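Local coordinates for imidazoleglycerol-phosphate dehydratase (Staphylococcus aureus subsp. aureus, PDB 2AE8), which catalyses the manganese-dependent dehydration of D-erythro-1-(imidazol-4-yl)glycerol 3-phosphate to 3-(imidazol-4-yl)-2-oxopropyl phosphate, the sixth step of L-histidine biosynthesis, at residues G61-N64 with H65-L69; H91-T94 with E95-I99; E151-T155 with F156-L160. One frame throughout, in Å; residues are numbered along the deposited sequence.

Contact 1. Residues G61-N64 with H65-L69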
loop_
_atom_site.group_PDB
_atom_site.type_symbol
_atom_site.label_atom_id
_atom_site.label_comp_id
_atom_site.label_asym_id
_atom_site.label_seq_id
_atom_site.Cartn_x
_atom_site.Cartn_y
_atom_site.Cartn_z
ATOM N N GLY B 61 -39.750 3.545 -29.694
ATOM C CA GLY B 61 -39.225 2.655 -30.730
ATOM C C GLY B 61 -38.440 1.472 -30.192
ATOM O O GLY B 61 -38.674 0.326 -30.582
ATOM N N PHE B 62 -37.509 1.739 -29.276
ATOM C CA PHE B 62 -36.653 0.668 -28.781
ATOM C C PHE B 62 -37.483 -0.329 -27.980
ATOM O O PHE B 62 -37.251 -1.528 -28.065
ATOM C CB PHE B 62 -35.476 1.212 -27.942
ATOM C CG PHE B 62 -34.520 0.138 -27.490
ATOM C CD1 PHE B 62 -33.609 -0.419 -28.382
ATOM C CD2 PHE B 62 -34.562 -0.346 -26.180
ATOM C CE1 PHE B 62 -32.727 -1.428 -27.969
ATOM C CE2 PHE B 62 -33.681 -1.349 -25.759
ATOM C CZ PHE B 62 -32.765 -1.891 -26.656
ATOM N N LEU B 63 -38.450 0.176 -27.218
ATOM C CA LEU B 63 -39.331 -0.673 -26.420
ATOM C C LEU B 63 -40.191 -1.559 -27.334
ATOM O O LEU B 63 -40.373 -2.740 -27.048
ATOM C CB LEU B 63 -40.198 0.154 -25.461
ATOM C CG LEU B 63 -41.003 -0.615 -24.399
ATOM C CD1 LEU B 63 -40.120 -1.497 -23.522
ATOM C CD2 LEU B 63 -41.836 0.353 -23.550
ATOM N N ASN B 64 -40.665 -0.995 -28.450
ATOM C CA ASN B 64 -41.350 -1.797 -29.483
ATOM C C ASN B 64 -40.552 -3.022 -29.905
ATOM O O ASN B 64 -41.087 -4.137 -29.931
ATOM C CB ASN B 64 -41.707 -0.945 -30.710
ATOM C CG ASN B 64 -42.865 -0.005 -30.442
ATOM O OD1 ASN B 64 -43.470 -0.037 -29.375
ATOM N ND2 ASN B 64 -43.173 0.850 -31.408
ATOM N N HIS B 65 -39.272 -2.830 -30.216
ATOM C CA HIS B 65 -38.440 -3.932 -30.675
ATOM C C HIS B 65 -38.267 -4.991 -29.587
ATOM O O HIS B 65 -38.373 -6.203 -29.862
ATOM C CB HIS B 65 -37.072 -3.439 -31.173
ATOM C CG HIS B 65 -36.185 -4.537 -31.689
ATOM N ND1 HIS B 65 -36.625 -5.501 -32.572
ATOM C CD2 HIS B 65 -34.877 -4.811 -31.461
ATOM C CE1 HIS B 65 -35.635 -6.336 -32.844
ATOM N NE2 HIS B 65 -34.563 -5.941 -32.182
HETATM N N MSE B 66 -38.008 -4.539 -28.360
HETATM C CA MSE B 66 -37.793 -5.464 -27.228
HETATM C C MSE B 66 -39.046 -6.308 -26.894
HETATM O O MSE B 66 -38.956 -7.520 -26.646
HETATM C CB MSE B 66 -37.308 -4.691 -25.993
HETATM C CG MSE B 66 -35.879 -4.104 -26.133
HETATM SE SE MSE B 66 -34.467 -5.408 -26.639
HETATM C CE MSE B 66 -34.296 -5.000 -28.527
ATOM N N LEU B 67 -40.207 -5.656 -26.872
ATOM C CA LEU B 67 -41.472 -6.369 -26.618
ATOM C C LEU B 67 -41.837 -7.277 -27.785
ATOM O O LEU B 67 -42.457 -8.310 -27.592
ATOM C CB LEU B 67 -42.605 -5.393 -26.281
ATOM C CG LEU B 67 -42.341 -4.558 -25.022
ATOM C CD1 LEU B 67 -43.481 -3.578 -24.713
ATOM C CD2 LEU B 67 -42.084 -5.486 -23.842
ATOM N N THR B 68 -41.431 -6.913 -28.997
ATOM C CA THR B 68 -41.600 -7.828 -30.128
ATOM C C THR B 68 -40.765 -9.086 -29.886
ATOM O O THR B 68 -41.226 -10.204 -30.134
ATOM C CB THR B 68 -41.254 -7.139 -31.478
ATOM O OG1 THR B 68 -42.193 -6.077 -31.700
ATOM C CG2 THR B 68 -41.301 -8.127 -32.652
ATOM N N LEU B 69 -39.552 -8.906 -29.360
ATOM C CA LEU B 69 -38.697 -10.038 -28.990
ATOM C C LEU B 69 -39.318 -10.895 -27.886
ATOM O O LEU B 69 -39.304 -12.138 -27.949
ATOM C CB LEU B 69 -37.306 -9.528 -28.558
ATOM C CG LEU B 69 -36.353 -9.198 -29.705
ATOM C CD1 LEU B 69 -35.250 -8.280 -29.208
ATOM C CD2 LEU B 69 -35.748 -10.483 -30.335
#

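Contact 2. Residues H91-T94 with E95-I99. With MG (magnesium ion), chain J; MG (magnesium ion), chain M.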
loop_
_atom_site.group_PDB
_atom_site.type_symbol
_atom_site.label_atom_id
_atom_site.label_comp_id
_atom_site.label_asym_id
_atom_site.label_seq_id
_atom_site.Cartn_x
_atom_site.Cartn_y
_atom_site.Cartn_z
ATOM N N HIS B 91 -40.121 7.033 -19.249
ATOM C CA HIS B 91 -40.104 6.370 -17.939
ATOM C C HIS B 91 -41.514 5.932 -17.551
ATOM O O HIS B 91 -41.750 4.766 -17.232
ATOM C CB HIS B 91 -39.529 7.287 -16.847
ATOM C CG HIS B 91 -39.384 6.618 -15.509
ATOM N ND1 HIS B 91 -38.156 6.375 -14.929
ATOM C CD2 HIS B 91 -40.306 6.123 -14.650
ATOM C CE1 HIS B 91 -38.326 5.776 -13.765
ATOM N NE2 HIS B 91 -39.624 5.602 -13.574
ATOM N N HIS B 92 -42.450 6.876 -17.575
ATOM C CA HIS B 92 -43.825 6.549 -17.210
ATOM C C HIS B 92 -44.361 5.472 -18.144
ATOM O O HIS B 92 -44.830 4.443 -17.690
ATOM C CB HIS B 92 -44.692 7.796 -17.219
ATOM C CG HIS B 92 -44.228 8.846 -16.261
ATOM N ND1 HIS B 92 -44.269 10.191 -16.553
ATOM C CD2 HIS B 92 -43.696 8.748 -15.019
ATOM C CE1 HIS B 92 -43.800 10.878 -15.526
ATOM N NE2 HIS B 92 -43.439 10.025 -14.583
ATOM N N VAL B 93 -44.191 5.666 -19.438
ATOM C CA VAL B 93 -44.664 4.702 -20.432
ATOM C C VAL B 93 -44.102 3.287 -20.184
ATOM O O VAL B 93 -44.854 2.324 -20.084
ATOM C CB VAL B 93 -44.354 5.180 -21.865
ATOM C CG1 VAL B 93 -44.645 4.093 -22.888
ATOM C CG2 VAL B 93 -45.151 6.438 -22.173
ATOM N N THR B 94 -42.784 3.176 -20.064
ATOM C CA THR B 94 -42.130 1.881 -19.883
ATOM C C THR B 94 -42.572 1.199 -18.597
ATOM O O THR B 94 -42.897 0.016 -18.602
ATOM C CB THR B 94 -40.586 2.039 -19.901
ATOM O OG1 THR B 94 -40.210 2.647 -21.130
ATOM C CG2 THR B 94 -39.885 0.698 -19.810
ATOM N N GLU B 95 -42.589 1.957 -17.503
ATOM C CA GLU B 95 -43.021 1.450 -16.213
ATOM C C GLU B 95 -44.501 1.015 -16.219
ATOM O O GLU B 95 -44.837 -0.044 -15.695
ATOM C CB GLU B 95 -42.795 2.494 -15.108
ATOM C CG GLU B 95 -43.296 2.024 -13.733
ATOM C CD GLU B 95 -42.851 2.912 -12.581
ATOM O OE1 GLU B 95 -42.167 3.931 -12.829
ATOM O OE2 GLU B 95 -43.180 2.590 -11.410
ATOM N N ASP B 96 -45.371 1.846 -16.785
ATOM C CA ASP B 96 -46.813 1.529 -16.797
ATOM C C ASP B 96 -47.100 0.304 -17.657
ATOM O O ASP B 96 -47.897 -0.548 -17.276
ATOM C CB ASP B 96 -47.648 2.734 -17.231
ATOM C CG ASP B 96 -47.619 3.856 -16.204
ATOM O OD1 ASP B 96 -48.015 4.994 -16.541
ATOM O OD2 ASP B 96 -47.184 3.610 -15.052
ATOM N N ILE B 97 -46.413 0.190 -18.787
ATOM C CA ILE B 97 -46.481 -1.014 -19.604
ATOM C C ILE B 97 -45.971 -2.258 -18.833
ATOM O O ILE B 97 -46.575 -3.339 -18.880
ATOM C CB ILE B 97 -45.749 -0.808 -20.962
ATOM C CG1 ILE B 97 -46.526 0.215 -21.813
ATOM C CG2 ILE B 97 -45.564 -2.127 -21.686
ATOM C CD1 ILE B 97 -45.910 0.538 -23.131
ATOM N N GLY B 98 -44.865 -2.098 -18.113
ATOM C CA GLY B 98 -44.328 -3.204 -17.298
ATOM C C GLY B 98 -45.280 -3.645 -16.200
ATOM O O GLY B 98 -45.449 -4.843 -15.951
ATOM N N ILE B 99 -45.891 -2.675 -15.532
ATOM C CA ILE B 99 -46.842 -2.955 -14.461
ATOM C C ILE B 99 -48.063 -3.771 -14.998
ATOM O O ILE B 99 -48.452 -4.793 -14.418
ATOM C CB ILE B 99 -47.317 -1.645 -13.814
ATOM C CG1 ILE B 99 -46.224 -1.041 -12.912
ATOM C CG2 ILE B 99 -48.643 -1.853 -13.036
ATOM C CD1 ILE B 99 -46.548 0.388 -12.428
HETATM MG MG MG J . -40.421 4.600 -11.613
HETATM MG MG MG M . -42.215 10.733 -12.562
HETATM O O HOH W 1 -41.286 3.264 -9.920
HETATM O O HOH W 2 -41.448 6.241 -11.529
HETATM O O HOH W 3 -39.689 2.907 -12.108
#

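Contact 3. Residues E151-T155 with F156-L160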
loop_
_atom_site.group_PDB
_atom_site.type_symbol
_atom_site.label_atom_id
_atom_site.label_comp_id
_atom_site.label_asym_id
_atom_site.label_seq_id
_atom_site.Cartn_x
_atom_site.Cartn_y
_atom_site.Cartn_z
ATOM N N GLU B 151 -25.269 4.908 -21.414
ATOM C CA GLU B 151 -26.412 5.517 -20.743
ATOM C C GLU B 151 -27.657 5.528 -21.659
ATOM O O GLU B 151 -28.797 5.616 -21.184
ATOM C CB GLU B 151 -26.050 6.949 -20.283
ATOM C CG GLU B 151 -24.808 7.000 -19.364
ATOM C CD GLU B 151 -24.720 8.275 -18.523
ATOM O OE1 GLU B 151 -25.474 9.228 -18.794
ATOM O OE2 GLU B 151 -23.903 8.314 -17.565
ATOM N N LYS B 152 -27.415 5.450 -22.966
ATOM C CA LYS B 152 -28.478 5.424 -23.969
ATOM C C LYS B 152 -28.192 4.431 -25.072
ATOM O O LYS B 152 -27.028 4.203 -25.430
ATOM C CB LYS B 152 -28.660 6.809 -24.606
ATOM C CG LYS B 152 -29.359 7.837 -23.671
ATOM C CD LYS B 152 -29.795 9.091 -24.422
ATOM C CE LYS B 152 -30.155 10.241 -23.477
ATOM N NZ LYS B 152 -31.567 10.211 -22.994
ATOM N N VAL B 153 -29.264 3.853 -25.619
ATOM C CA VAL B 153 -29.210 3.210 -26.924
ATOM C C VAL B 153 -30.160 3.999 -27.812
ATOM O O VAL B 153 -31.368 4.071 -27.544
ATOM C CB VAL B 153 -29.612 1.713 -26.881
ATOM C CG1 VAL B 153 -28.485 0.885 -26.304
ATOM C CG2 VAL B 153 -30.862 1.526 -26.033
ATOM N N GLY B 154 -29.606 4.619 -28.847
ATOM C CA GLY B 154 -30.328 5.651 -29.599
ATOM C C GLY B 154 -30.832 6.704 -28.628
ATOM O O GLY B 154 -30.059 7.355 -27.921
ATOM N N THR B 155 -32.147 6.850 -28.558
ATOM C CA THR B 155 -32.727 7.869 -27.707
ATOM C C THR B 155 -33.241 7.273 -26.380
ATOM O O THR B 155 -33.710 7.991 -25.494
ATOM C CB THR B 155 -33.848 8.599 -28.505
ATOM O OG1 THR B 155 -34.119 9.878 -27.914
ATOM C CG2 THR B 155 -35.079 7.763 -28.548
ATOM N N PHE B 156 -33.147 5.955 -26.248
ATOM C CA PHE B 156 -33.703 5.230 -25.089
ATOM C C PHE B 156 -32.767 5.215 -23.868
ATOM O O PHE B 156 -31.643 4.727 -23.961
ATOM C CB PHE B 156 -34.002 3.792 -25.516
ATOM C CG PHE B 156 -34.769 2.982 -24.508
ATOM C CD1 PHE B 156 -36.146 3.185 -24.325
ATOM C CD2 PHE B 156 -34.128 1.977 -23.774
ATOM C CE1 PHE B 156 -36.864 2.425 -23.407
ATOM C CE2 PHE B 156 -34.835 1.218 -22.859
ATOM C CZ PHE B 156 -36.205 1.429 -22.674
ATOM N N ASP B 157 -33.261 5.705 -22.728
ATOM C CA ASP B 157 -32.536 5.652 -21.457
ATOM C C ASP B 157 -32.434 4.219 -20.964
ATOM O O ASP B 157 -33.412 3.572 -20.646
ATOM C CB ASP B 157 -33.213 6.522 -20.392
ATOM C CG ASP B 157 -33.065 8.012 -20.679
ATOM O OD1 ASP B 157 -33.967 8.780 -20.327
ATOM O OD2 ASP B 157 -32.032 8.417 -21.245
ATOM N N THR B 158 -31.204 3.749 -20.921
ATOM C CA THR B 158 -30.853 2.399 -20.613
ATOM C C THR B 158 -31.220 2.037 -19.130
ATOM O O THR B 158 -31.504 0.868 -18.798
ATOM C CB THR B 158 -29.345 2.334 -20.982
ATOM O OG1 THR B 158 -29.046 1.260 -21.876
ATOM C CG2 THR B 158 -28.444 2.444 -19.824
ATOM N N GLU B 159 -31.247 3.030 -18.247
ATOM C CA GLU B 159 -31.749 2.792 -16.878
ATOM C C GLU B 159 -33.207 2.290 -16.824
ATOM O O GLU B 159 -33.652 1.775 -15.796
ATOM C CB GLU B 159 -31.557 4.012 -15.965
ATOM C CG GLU B 159 -32.459 5.215 -16.245
ATOM C CD GLU B 159 -32.194 6.378 -15.288
ATOM O OE1 GLU B 159 -31.195 6.336 -14.513
ATOM O OE2 GLU B 159 -32.989 7.350 -15.304
ATOM N N LEU B 160 -33.931 2.425 -17.943
ATOM C CA LEU B 160 -35.336 2.002 -18.009
ATOM C C LEU B 160 -35.463 0.493 -18.060
ATOM O O LEU B 160 -36.509 -0.038 -17.727
ATOM C CB LEU B 160 -36.007 2.578 -19.250
ATOM C CG LEU B 160 -36.209 4.091 -19.184
ATOM C CD1 LEU B 160 -36.758 4.595 -20.516
ATOM C CD2 LEU B 160 -37.097 4.456 -18.003
HETATM O O HOH W 4 -30.036 5.674 -18.729
HETATM O O HOH W 5 -35.540 7.337 -23.152
#

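Contact 1. Residues G61-N64 with H65-L69
The selenium of M66, a selenomethionine, lies against the ring of F62 one helical turn earlier, a Met-aromatic contact with SE 4.6 Å from the ring centroid. The line from the centroid to SE is 39° off the ring normal, an oblique approach. The M66 chain bends at both chi2 and chi3, and the bends carry it obliquely across the aromatic group: CG of M66 meets CE2 of F62 at 3.5 Å, while the terminal CE reaches CZ and CE1. With CG trans to the backbone N (chi1 -176°), the F62 ring swings to the carbonyl side, toward M66. I190 of helix 186-205 touches both side chains, and H187 meets the F62 ring edge-to-face.

Further round the helix, L63 and L67 pack with CG of L63 3.9 Å from CD1 of L67, on the flank facing helix 90-111. A third pair is polar. O of N64 accepts two bonds from T68, one from OG1 at 2.8 Å and one from the backbone N of T68 at 2.9 Å, and the two donors arrive from opposite faces of the carbonyl plane. The hydroxyl stands 36° out of that plane. The amide end of N64 is engaged separately, its OD1 bonded to T58 OG1.

H65, a magnesium ligand here, stands on this helix, its N bonded to O of G61 (3.2 Å). The OG1 bond gives the T68 hydroxyl an acceptor within the helix, while F62 and M66 face helix 186-205 and L63 and L67 face helix 90-111; the helix that bears H65 thus packs on both.

Contact 2. Residues H91-T94 with E95-I99
H91 and E95 both hold CG anti to the backbone N, chi1 -175° and 177°, and the E95 chain runs on extended beyond CG, which brings imidazole and carboxylate side by side, pointing the same way from one flank of the helix. Their planes are 62° apart, and OE1 of E95 sits at the edge of the H91 ring, near its plane. The 3.1 Å between NE2 of H91 and OE1 of E95 is no hydrogen bond, because both atoms bind the same magnesium ion: NE2 of H91 at 2.3 Å and OE1 of E95 at 2.2 Å. Three waters also coordinate this ion, and one donates a bond of 2.5 Å to OE2 of E95, which gives OE2 a water partner while OE1 holds the metal. H188 of a neighbouring subunit binds the same metal.

H92 takes the other course, with CG beside its backbone N, and its NE2 meets a different magnesium at 2.5 Å; H65, H187 and E191 of that neighbouring subunit complete the protein ligands. In another structure of this protein manganese is seen at these residues, H91 and E95 at one site and H92 at the other. On a further flank CG1 of V93 touches CD1 of I97 at 3.8 Å. The backbone supplies the spacing: N of E95 bonds to O of H91 at 2.9 Å. Two ligands one turn apart thus act as a chelating pair, while adjacent H91 and H92 serve separate ions, which implies metal sites assembled between subunits.

Contact 3. Residues E151-T155 with F156-L160
K152 and D157 lie side by side on one face of a short hairpin, pointing the same way, and end in a salt bridge of 2.5 Å between NZ of K152 and OD2 of D157. The ammonium meets OD2 on its syn side, 27° out of the carboxylate plane. A bend at chi4 (-86°) of K152 turns NZ toward that oxygen. The charges have second partners across a subunit boundary: K152 NZ bonds to G154 O, and D157 OD1 to G154 N, both of a neighbouring subunit.

The other face carries V153 and F156, also side by side. CG2 of V153 lies at the ring edge of F156, near its plane, and stands 3.9 Å from CB of F156. The F156 ring also meets the ring of F62, in helix 61-74.

The backbone shows why the pairs match. K152 with D157 is an antiparallel non-hydrogen-bonded pair, and V153 with F156 a hydrogen-bonded one, its N-to-O bonds measuring 3.0 Å from V153 N to F156 O and 2.9 Å from F156 N to V153 O. Beyond the paired residues N of T158 bonds to O of E151 at 3.1 Å, from above the carbonyl plane. One water joins O of T155 to N of D157, and another joins O of E151 to N of E159. G154 has positive phi, as the first corner of a type II' turn requires. Two-residue connection and paired strands together define a tight beta hairpin, leading here into helix 159-171.

The three contacts follow one another along the chain yet meet in space, their centres 13 to 14 Å apart. Contact 1 packs on contact 2 through L63 CD2, 3.7 Å from T94 OG1, and through L67 against I97. Contact 3 joins contact 1 where F62 CD2 and F156 CD2 come within 3.4 Å, and it joins contact 2 where L160 CD2 lies 3.6 Å from H91 CA. The metal ligands H65, H91, H92 and E95 thus stand on two helices that pack against each other. The metal sites lie between subunits of the 24-chain assembly: H65 and H92 of a neighbouring subunit bind one ion across the boundary. The substrate site is probably built at the same interfaces.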